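PDB 4O8S: putative from Helicobacter pylori, which belongs to the nucleotidyltransferase superfamily and, as an AbiEii-type protein, probably transfers nucleotides to an acceptor that is not established. Local coordinates for residues L35-N40 against K158-H163; I75-D78 against G83-M86; D185-V190 against M200-T205. All coordinates share one frame; numbering follows the deposited sequence.

How the interactions relate
Interaction 2 lies in the mixed sheet of the nucleotidyltransferase fold, where strand 77-78 is the short partner of strand 82-91. Interaction 1 joins the end of helix 29-36, which lies between two strands of that sheet, to the end of helix 147-159. The chain between its segments contains the whole hairpin of interaction 2; the centres of these two contacts are about 29 Å apart, on opposite sides of the chain's centre. Interaction 3 follows in sequence, wholly among the C-terminal helices. Its centre is about 20 Å from that of interaction 1, and helix 147-159 borders both. Interaction 2 is thus local pairing within the sheet, interaction 1 links helix ends far apart in sequence, and interaction 3 packs helix 179-192 on the start of helix 202-231.

Interaction 1: L35-N40 against K158-H163; sequences LGYGLN and KHYEEH
Tyr160 reaches across to the backbone of Tyr37 and donates its phenolic proton to the carbonyl, with OH only 2.5 Å from Tyr37 O. The donor is tilted from the carbonyl plane, and the C=O...donor angle is 119°, so the hydroxyl meets the oxygen well to one side of the C=O direction. CG of Tyr160 lies beside its own backbone N and anti to the carbonyl carbon (chi1 -69°), which sends the ring out from the end of its helix. Tyr37 makes the same choice at its first torsion, yet the two side chains cross at about a right angle. The edge of the Tyr37 ring is turned toward the face of Tyr160 in an offset edge-to-face pair, with centroids 6.0 Å apart. The closer hydrocarbon contact is made at the root of the side chain, where Tyr37 CB lies 3.9 Å from Tyr160 CZ. At its far end the Tyr37 hydroxyl is engaged with Ala124 O and Asn116 ND2, which ties the ring to strands 115-118 and 121-124. Each tyrosine is the first residue to leave helical geometry: a tyrosine hydroxyl bonded to a carbonyl at a helix's C-terminal end links helix 29-36 of the nucleotidyltransferase fold to the end of helix 147-159.

Interaction 2: I75-D78 against G83-M86; sequences IKKD and GRYM
At Arg84, CG is anti to the backbone N (chi1 -178°), which sets it against Lys76 CB, while at Lys76 CG stands beside the backbone N (chi1 -79°) and leads the chain on to Met86. Lys76 and Arg84 belong to a classic beta bulge in the antiparallel hairpin of strands 77-78 and 82-91, in which Lys76 and Lys77 both face Arg84 and the register shifts by one residue. Arg84 O is gripped by two amides. Lys76 N approaches to 2.7 Å, though the bond is bent, 133° at the hydrogen, whereas Lys77 N, at 3.1 Å, lies in the carbonyl plane on a lone pair. The return bond from Arg84 N to Lys77 O, also 2.7 Å, completes the hydrogen-bonded pair of Lys77 and Arg84, within the bulge.

The side chains of Lys77 and Arg84 share one face, where Lys77 NZ stays 5.0 Å from Arg84 NH1. Glu103, salt-bridged to Arg84 NE, probably offsets these like charges. Met86, a selenomethionine, lays its CG 3.8 Å from Lys76 CD. On the other face Ile75 and Tyr85 lie side by side, and helix 56-63 touches both. Further along that face Asp78, in a salt bridge with Lys53, receives a proton from a water 2.9 Å from its OD1; the same water lies 2.6 Å from Tyr85 OH.

Interaction 3: D185-V190 against M200-T205; sequences DYLVDV and MDLEET
Leu202 pushes its CD2 methyl into the backbone of helix 179-192, meeting Leu187 N at 3.4 Å, and this one branch carries the tight part of the contact. The side chain has CG anti to the backbone N (chi1 173°), which extends it from the first turn of its own helix toward the other. Around Leu202 CD2 gather Leu187 CD1, 3.7 Å away, and, a little farther, Val190 CG2 and Tyr186 CB. The remaining branch, CD1, is also turned to Tyr186 CB, so the leucine straddles the root of that aromatic side chain while the phenol ring leads away from the contact.

Val190 adds a second point of packing. Its CG2, the branch beside the backbone N, meets Met200 SE at 3.9 Å, and the selenomethionine side chain, extended throughout, crosses the valine at about a right angle. It is apolar packing of a helix against the N-terminal turn of the next, here helix 179-192 on the start of the long helix 202-231. Helix 147-159 closes in on the same buried group, Leu150 touching both Tyr186 and Leu202, and Ala147 touching Val190.

Toward solvent the contact thins out. Leu187 is exposed, and its CD1 touches Leu202 from that outer margin. Asp201 points away from helix 179-192 and caps its own helix instead: as the N-cap residue, its OD1 accepts from Glu204 N at 2.9 Å. The hydrogen bond is nearly straight, 172° at the hydrogen, and the donor meets Asp201 OD1 from above the carboxylate plane.

Interaction 1: L35-N40 against K158-H163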
loop_
_atom_site.group_PDB
_atom_site.type_symbol
_atom_site.label_atom_id
_atom_site.label_comp_id
_atom_site.label_asym_id
_atom_site.label_seq_id
_atom_site.Cartn_x
_atom_site.Cartn_y
_atom_site.Cartn_z
ATOM N N LEU A 35 -1.569 -4.747 6.328
ATOM C CA LEU A 35 -1.912 -4.781 7.751
ATOM C C LEU A 35 -3.407 -4.530 7.960
ATOM O O LEU A 35 -3.996 -4.994 8.931
ATOM C CB LEU A 35 -1.130 -3.715 8.522
ATOM C CG LEU A 35 0.382 -3.928 8.681
ATOM C CD1 LEU A 35 1.011 -2.809 9.504
ATOM C CD2 LEU A 35 0.655 -5.281 9.325
ATOM N N GLY A 36 -4.005 -3.767 7.055
ATOM C CA GLY A 36 -5.381 -3.352 7.231
ATOM C C GLY A 36 -6.409 -4.054 6.356
ATOM O O GLY A 36 -7.561 -4.197 6.769
ATOM N N TYR A 37 -6.023 -4.494 5.160
ATOM C CA TYR A 37 -7.051 -4.921 4.221
ATOM C C TYR A 37 -6.906 -6.327 3.645
ATOM O O TYR A 37 -7.609 -6.673 2.688
ATOM C CB TYR A 37 -7.195 -3.893 3.103
ATOM C CG TYR A 37 -7.579 -2.508 3.602
ATOM C CD1 TYR A 37 -8.854 -2.260 4.112
ATOM C CD2 TYR A 37 -6.671 -1.448 3.553
ATOM C CE1 TYR A 37 -9.216 -0.993 4.559
ATOM C CE2 TYR A 37 -7.020 -0.172 3.993
ATOM C CZ TYR A 37 -8.290 0.049 4.494
ATOM O OH TYR A 37 -8.663 1.304 4.925
ATOM N N GLY A 38 -6.010 -7.128 4.208
ATOM C CA GLY A 38 -5.905 -8.527 3.821
ATOM C C GLY A 38 -5.125 -8.833 2.550
ATOM O O GLY A 38 -5.315 -9.889 1.925
ATOM N N LEU A 39 -4.238 -7.925 2.147
ATOM C CA LEU A 39 -3.423 -8.176 0.960
ATOM C C LEU A 39 -2.702 -9.525 1.087
ATOM O O LEU A 39 -2.126 -9.827 2.139
ATOM C CB LEU A 39 -2.386 -7.052 0.787
ATOM C CG LEU A 39 -1.448 -7.144 -0.422
ATOM C CD1 LEU A 39 -2.203 -6.960 -1.719
ATOM C CD2 LEU A 39 -0.338 -6.075 -0.302
ATOM N N ASN A 40 -2.708 -10.330 0.025
ATOM C CA ASN A 40 -2.127 -11.672 0.112
ATOM C C ASN A 40 -0.712 -11.785 -0.475
ATOM O O ASN A 40 -0.370 -12.774 -1.134
ATOM C CB ASN A 40 -3.064 -12.723 -0.510
ATOM C CG ASN A 40 -3.343 -12.452 -1.964
ATOM O OD1 ASN A 40 -3.315 -11.298 -2.412
ATOM N ND2 ASN A 40 -3.594 -13.513 -2.726
ATOM N N LYS A 158 -10.468 -7.144 -7.440
ATOM C CA LYS A 158 -11.080 -8.438 -7.155
ATOM C C LYS A 158 -11.837 -8.452 -5.827
ATOM O O LYS A 158 -12.926 -9.025 -5.733
ATOM C CB LYS A 158 -10.008 -9.537 -7.148
ATOM C CG LYS A 158 -10.560 -10.978 -7.140
ATOM C CD LYS A 158 -9.417 -11.999 -7.056
ATOM C CE LYS A 158 -9.929 -13.438 -7.142
ATOM N NZ LYS A 158 -9.876 -13.973 -8.541
ATOM N N HIS A 159 -11.259 -7.844 -4.791
ATOM C CA HIS A 159 -11.831 -7.970 -3.454
ATOM C C HIS A 159 -12.476 -6.698 -2.924
ATOM O O HIS A 159 -13.212 -6.736 -1.925
ATOM C CB HIS A 159 -10.770 -8.451 -2.469
ATOM C CG HIS A 159 -10.168 -9.768 -2.838
ATOM N ND1 HIS A 159 -10.820 -10.966 -2.634
ATOM C CD2 HIS A 159 -8.978 -10.078 -3.412
ATOM C CE1 HIS A 159 -10.051 -11.960 -3.051
ATOM N NE2 HIS A 159 -8.931 -11.446 -3.532
ATOM N N TYR A 160 -12.206 -5.567 -3.567
ATOM C CA TYR A 160 -12.773 -4.319 -3.061
ATOM C C TYR A 160 -13.429 -3.500 -4.158
ATOM O O TYR A 160 -13.329 -2.269 -4.166
ATOM C CB TYR A 160 -11.695 -3.494 -2.355
ATOM C CG TYR A 160 -11.229 -4.114 -1.067
ATOM C CD1 TYR A 160 -11.904 -3.872 0.122
ATOM C CD2 TYR A 160 -10.119 -4.946 -1.033
ATOM C CE1 TYR A 160 -11.484 -4.441 1.314
ATOM C CE2 TYR A 160 -9.691 -5.521 0.158
ATOM C CZ TYR A 160 -10.385 -5.267 1.324
ATOM O OH TYR A 160 -9.974 -5.824 2.521
ATOM N N GLU A 161 -14.115 -4.173 -5.073
ATOM C CA GLU A 161 -14.642 -3.495 -6.251
ATOM C C GLU A 161 -15.646 -2.390 -5.909
ATOM O O GLU A 161 -15.831 -1.450 -6.692
ATOM C CB GLU A 161 -15.277 -4.502 -7.223
ATOM C CG GLU A 161 -16.722 -4.885 -6.896
ATOM C CD GLU A 161 -17.451 -5.474 -8.115
ATOM O OE1 GLU A 161 -17.130 -6.622 -8.501
ATOM O OE2 GLU A 161 -18.320 -4.777 -8.702
ATOM N N GLU A 162 -16.294 -2.495 -4.754
ATOM C CA GLU A 162 -17.311 -1.511 -4.384
ATOM C C GLU A 162 -16.699 -0.134 -4.078
ATOM O O GLU A 162 -17.412 0.866 -3.979
ATOM C CB GLU A 162 -18.173 -2.023 -3.217
ATOM C CG GLU A 162 -17.444 -2.158 -1.858
ATOM C CD GLU A 162 -16.537 -3.400 -1.743
ATOM O OE1 GLU A 162 -16.282 -4.081 -2.773
ATOM O OE2 GLU A 162 -16.073 -3.694 -0.607
ATOM N N HIS A 163 -15.373 -0.078 -3.958
ATOM C CA HIS A 163 -14.710 1.180 -3.631
ATOM C C HIS A 163 -14.261 1.939 -4.865
ATOM O O HIS A 163 -13.733 3.046 -4.762
ATOM C CB HIS A 163 -13.523 0.931 -2.713
ATOM C CG HIS A 163 -13.909 0.425 -1.356
ATOM N ND1 HIS A 163 -14.167 1.267 -0.293
ATOM C CD2 HIS A 163 -14.083 -0.836 -0.890
ATOM C CE1 HIS A 163 -14.467 0.543 0.774
ATOM N NE2 HIS A 163 -14.431 -0.737 0.436
#

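Interaction 2: I75-D78 against G83-M86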
loop_
_atom_site.group_PDB
_atom_site.type_symbol
_atom_site.label_atom_id
_atom_site.label_comp_id
_atom_site.label_asym_id
_atom_site.label_seq_id
_atom_site.Cartn_x
_atom_site.Cartn_y
_atom_site.Cartn_z
ATOM N N ILE A 75 18.317 8.913 10.221
ATOM C CA ILE A 75 17.408 9.894 9.612
ATOM C C ILE A 75 17.982 10.321 8.275
ATOM O O ILE A 75 18.939 11.125 8.233
ATOM C CB ILE A 75 17.289 11.153 10.489
ATOM C CG1 ILE A 75 16.934 10.772 11.931
ATOM C CG2 ILE A 75 16.282 12.161 9.889
ATOM C CD1 ILE A 75 16.911 11.957 12.878
ATOM N N LYS A 76 17.443 9.782 7.185
ATOM C CA LYS A 76 17.953 10.115 5.858
ATOM C C LYS A 76 17.487 11.496 5.496
ATOM O O LYS A 76 18.207 12.268 4.845
ATOM C CB LYS A 76 17.463 9.129 4.799
ATOM C CG LYS A 76 18.223 7.811 4.789
ATOM C CD LYS A 76 17.857 6.958 3.565
ATOM C CE LYS A 76 18.323 7.538 2.243
ATOM N NZ LYS A 76 19.795 7.329 2.109
ATOM N N LYS A 77 16.280 11.813 5.943
ATOM C CA LYS A 77 15.671 13.070 5.568
ATOM C C LYS A 77 14.581 13.461 6.566
ATOM O O LYS A 77 13.701 12.660 6.902
ATOM C CB LYS A 77 15.104 12.942 4.150
ATOM C CG LYS A 77 14.701 14.251 3.506
ATOM C CD LYS A 77 14.831 14.158 1.985
ATOM C CE LYS A 77 14.812 15.539 1.342
ATOM N NZ LYS A 77 14.857 15.466 -0.150
ATOM N N ASP A 78 14.657 14.686 7.059
ATOM C CA ASP A 78 13.592 15.253 7.863
ATOM C C ASP A 78 13.479 16.715 7.448
ATOM O O ASP A 78 14.269 17.567 7.887
ATOM C CB ASP A 78 13.899 15.104 9.355
ATOM C CG ASP A 78 12.945 15.899 10.238
ATOM O OD1 ASP A 78 11.783 16.126 9.819
ATOM O OD2 ASP A 78 13.356 16.292 11.363
ATOM N N GLY A 83 9.729 12.931 5.535
ATOM C CA GLY A 83 10.488 12.250 6.571
ATOM C C GLY A 83 10.914 10.893 6.032
ATOM O O GLY A 83 10.104 10.178 5.429
ATOM N N ARG A 84 12.183 10.545 6.204
ATOM C CA ARG A 84 12.688 9.273 5.720
ATOM C C ARG A 84 13.687 8.703 6.699
ATOM O O ARG A 84 14.749 9.301 6.959
ATOM C CB ARG A 84 13.297 9.419 4.325
ATOM C CG ARG A 84 13.812 8.117 3.735
ATOM C CD ARG A 84 14.089 8.269 2.233
ATOM N NE ARG A 84 12.914 8.731 1.494
ATOM C CZ ARG A 84 12.877 9.829 0.742
ATOM N NH1 ARG A 84 13.961 10.582 0.627
ATOM N NH2 ARG A 84 11.759 10.171 0.100
ATOM N N TYR A 85 13.341 7.541 7.254
ATOM C CA TYR A 85 14.138 6.943 8.304
ATOM C C TYR A 85 14.470 5.492 7.981
ATOM O O TYR A 85 13.665 4.788 7.353
ATOM C CB TYR A 85 13.389 6.998 9.636
ATOM C CG TYR A 85 12.874 8.358 10.040
ATOM C CD1 TYR A 85 11.720 8.885 9.461
ATOM C CD2 TYR A 85 13.513 9.103 11.031
ATOM C CE1 TYR A 85 11.232 10.126 9.829
ATOM C CE2 TYR A 85 13.019 10.358 11.412
ATOM C CZ TYR A 85 11.884 10.857 10.799
ATOM O OH TYR A 85 11.372 12.089 11.155
HETATM N N MSE A 86 15.657 5.056 8.397
HETATM C CA MSE A 86 16.059 3.658 8.295
HETATM C C MSE A 86 16.154 3.102 9.706
HETATM O O MSE A 86 17.064 3.445 10.468
HETATM C CB MSE A 86 17.388 3.538 7.560
HETATM C CG MSE A 86 17.357 4.260 6.215
HETATM SE SE MSE A 86 16.031 3.372 5.061
HETATM C CE MSE A 86 15.420 4.829 3.887
HETATM O O HOH W 1 10.166 13.710 9.455
#

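Interaction 3: D185-V190 against M200-T205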
loop_
_atom_site.group_PDB
_atom_site.type_symbol
_atom_site.label_atom_id
_atom_site.label_comp_id
_atom_site.label_asym_id
_atom_site.label_seq_id
_atom_site.Cartn_x
_atom_site.Cartn_y
_atom_site.Cartn_z
ATOM N N ASP A 185 5.592 -5.296 -19.990
ATOM C CA ASP A 185 6.118 -4.313 -19.044
ATOM C C ASP A 185 6.625 -4.905 -17.723
ATOM O O ASP A 185 7.599 -4.412 -17.153
ATOM C CB ASP A 185 5.082 -3.230 -18.760
ATOM C CG ASP A 185 4.817 -2.353 -19.962
ATOM O OD1 ASP A 185 5.565 -2.473 -20.958
ATOM O OD2 ASP A 185 3.864 -1.542 -19.907
ATOM N N TYR A 186 5.986 -5.968 -17.239
ATOM C CA TYR A 186 6.252 -6.414 -15.863
ATOM C C TYR A 186 6.987 -7.729 -15.702
ATOM O O TYR A 186 7.432 -8.045 -14.598
ATOM C CB TYR A 186 4.939 -6.493 -15.072
ATOM C CG TYR A 186 4.320 -5.151 -14.769
ATOM C CD1 TYR A 186 4.964 -4.236 -13.941
ATOM C CD2 TYR A 186 3.075 -4.812 -15.280
ATOM C CE1 TYR A 186 4.384 -3.004 -13.642
ATOM C CE2 TYR A 186 2.490 -3.579 -14.988
ATOM C CZ TYR A 186 3.155 -2.686 -14.170
ATOM O OH TYR A 186 2.581 -1.465 -13.878
ATOM N N LEU A 187 7.106 -8.509 -16.777
ATOM C CA LEU A 187 7.644 -9.869 -16.647
ATOM C C LEU A 187 9.016 -9.953 -15.985
ATOM O O LEU A 187 9.246 -10.820 -15.126
ATOM C CB LEU A 187 7.641 -10.617 -17.988
ATOM C CG LEU A 187 7.929 -12.114 -17.804
ATOM C CD1 LEU A 187 6.997 -12.701 -16.773
ATOM C CD2 LEU A 187 7.804 -12.886 -19.107
ATOM N N VAL A 188 9.919 -9.048 -16.360
ATOM C CA VAL A 188 11.254 -9.039 -15.755
ATOM C C VAL A 188 11.172 -8.728 -14.260
ATOM O O VAL A 188 11.773 -9.429 -13.432
ATOM C CB VAL A 188 12.201 -8.022 -16.441
ATOM C CG1 VAL A 188 13.473 -7.811 -15.598
ATOM C CG2 VAL A 188 12.548 -8.486 -17.859
ATOM N N ASP A 189 10.426 -7.682 -13.921
ATOM C CA ASP A 189 10.309 -7.272 -12.533
ATOM C C ASP A 189 9.679 -8.381 -11.685
ATOM O O ASP A 189 10.172 -8.672 -10.598
ATOM C CB ASP A 189 9.514 -5.974 -12.409
ATOM C CG ASP A 189 9.693 -5.312 -11.051
ATOM O OD1 ASP A 189 10.869 -5.178 -10.610
ATOM O OD2 ASP A 189 8.667 -4.943 -10.421
ATOM N N VAL A 190 8.625 -9.026 -12.190
ATOM C CA VAL A 190 8.018 -10.150 -11.460
ATOM C C VAL A 190 9.034 -11.230 -11.092
ATOM O O VAL A 190 9.128 -11.630 -9.928
ATOM C CB VAL A 190 6.886 -10.840 -12.250
ATOM C CG1 VAL A 190 6.487 -12.134 -11.556
ATOM C CG2 VAL A 190 5.681 -9.934 -12.388
HETATM N N MSE A 200 2.786 -15.178 -8.008
HETATM C CA MSE A 200 2.036 -14.446 -9.000
HETATM C C MSE A 200 2.112 -15.097 -10.382
HETATM O O MSE A 200 3.202 -15.438 -10.859
HETATM C CB MSE A 200 2.520 -13.001 -9.043
HETATM C CG MSE A 200 1.667 -12.119 -9.917
HETATM SE SE MSE A 200 2.531 -10.348 -10.077
HETATM C CE MSE A 200 1.007 -9.376 -10.783
ATOM N N ASP A 201 0.948 -15.305 -10.992
ATOM C CA ASP A 201 0.865 -15.713 -12.391
ATOM C C ASP A 201 0.586 -14.418 -13.138
ATOM O O ASP A 201 -0.564 -13.945 -13.170
ATOM C CB ASP A 201 -0.273 -16.724 -12.596
ATOM C CG ASP A 201 -0.389 -17.216 -14.043
ATOM O OD1 ASP A 201 -0.176 -16.425 -14.997
ATOM O OD2 ASP A 201 -0.716 -18.413 -14.223
ATOM N N LEU A 202 1.638 -13.839 -13.718
ATOM C CA LEU A 202 1.549 -12.526 -14.343
ATOM C C LEU A 202 0.532 -12.488 -15.484
ATOM O O LEU A 202 -0.287 -11.556 -15.566
ATOM C CB LEU A 202 2.923 -12.059 -14.833
ATOM C CG LEU A 202 2.884 -10.765 -15.654
ATOM C CD1 LEU A 202 2.201 -9.662 -14.884
ATOM C CD2 LEU A 202 4.282 -10.320 -16.052
ATOM N N GLU A 203 0.581 -13.490 -16.360
ATOM C CA GLU A 203 -0.356 -13.564 -17.480
ATOM C C GLU A 203 -1.813 -13.620 -17.010
ATOM O O GLU A 203 -2.650 -12.856 -17.482
ATOM C CB GLU A 203 -0.043 -14.777 -18.373
ATOM C CG GLU A 203 0.812 -14.472 -19.613
ATOM C CD GLU A 203 0.009 -13.841 -20.764
ATOM O OE1 GLU A 203 -1.176 -13.484 -20.546
ATOM O OE2 GLU A 203 0.567 -13.700 -21.884
ATOM N N GLU A 204 -2.110 -14.524 -16.081
ATOM C CA GLU A 204 -3.476 -14.684 -15.582
ATOM C C GLU A 204 -3.937 -13.396 -14.901
ATOM O O GLU A 204 -5.044 -12.910 -15.158
ATOM C CB GLU A 204 -3.579 -15.878 -14.621
ATOM C CG GLU A 204 -5.004 -16.191 -14.137
ATOM C CD GLU A 204 -5.067 -17.377 -13.169
ATOM O OE1 GLU A 204 -4.898 -18.535 -13.621
ATOM O OE2 GLU A 204 -5.291 -17.149 -11.955
ATOM N N THR A 205 -3.074 -12.834 -14.058
ATOM C CA THR A 205 -3.386 -11.582 -13.366
ATOM C C THR A 205 -3.695 -10.464 -14.362
ATOM O O THR A 205 -4.669 -9.726 -14.200
ATOM C CB THR A 205 -2.224 -11.139 -12.449
ATOM O OG1 THR A 205 -2.079 -12.077 -11.372
ATOM C CG2 THR A 205 -2.490 -9.729 -11.879
#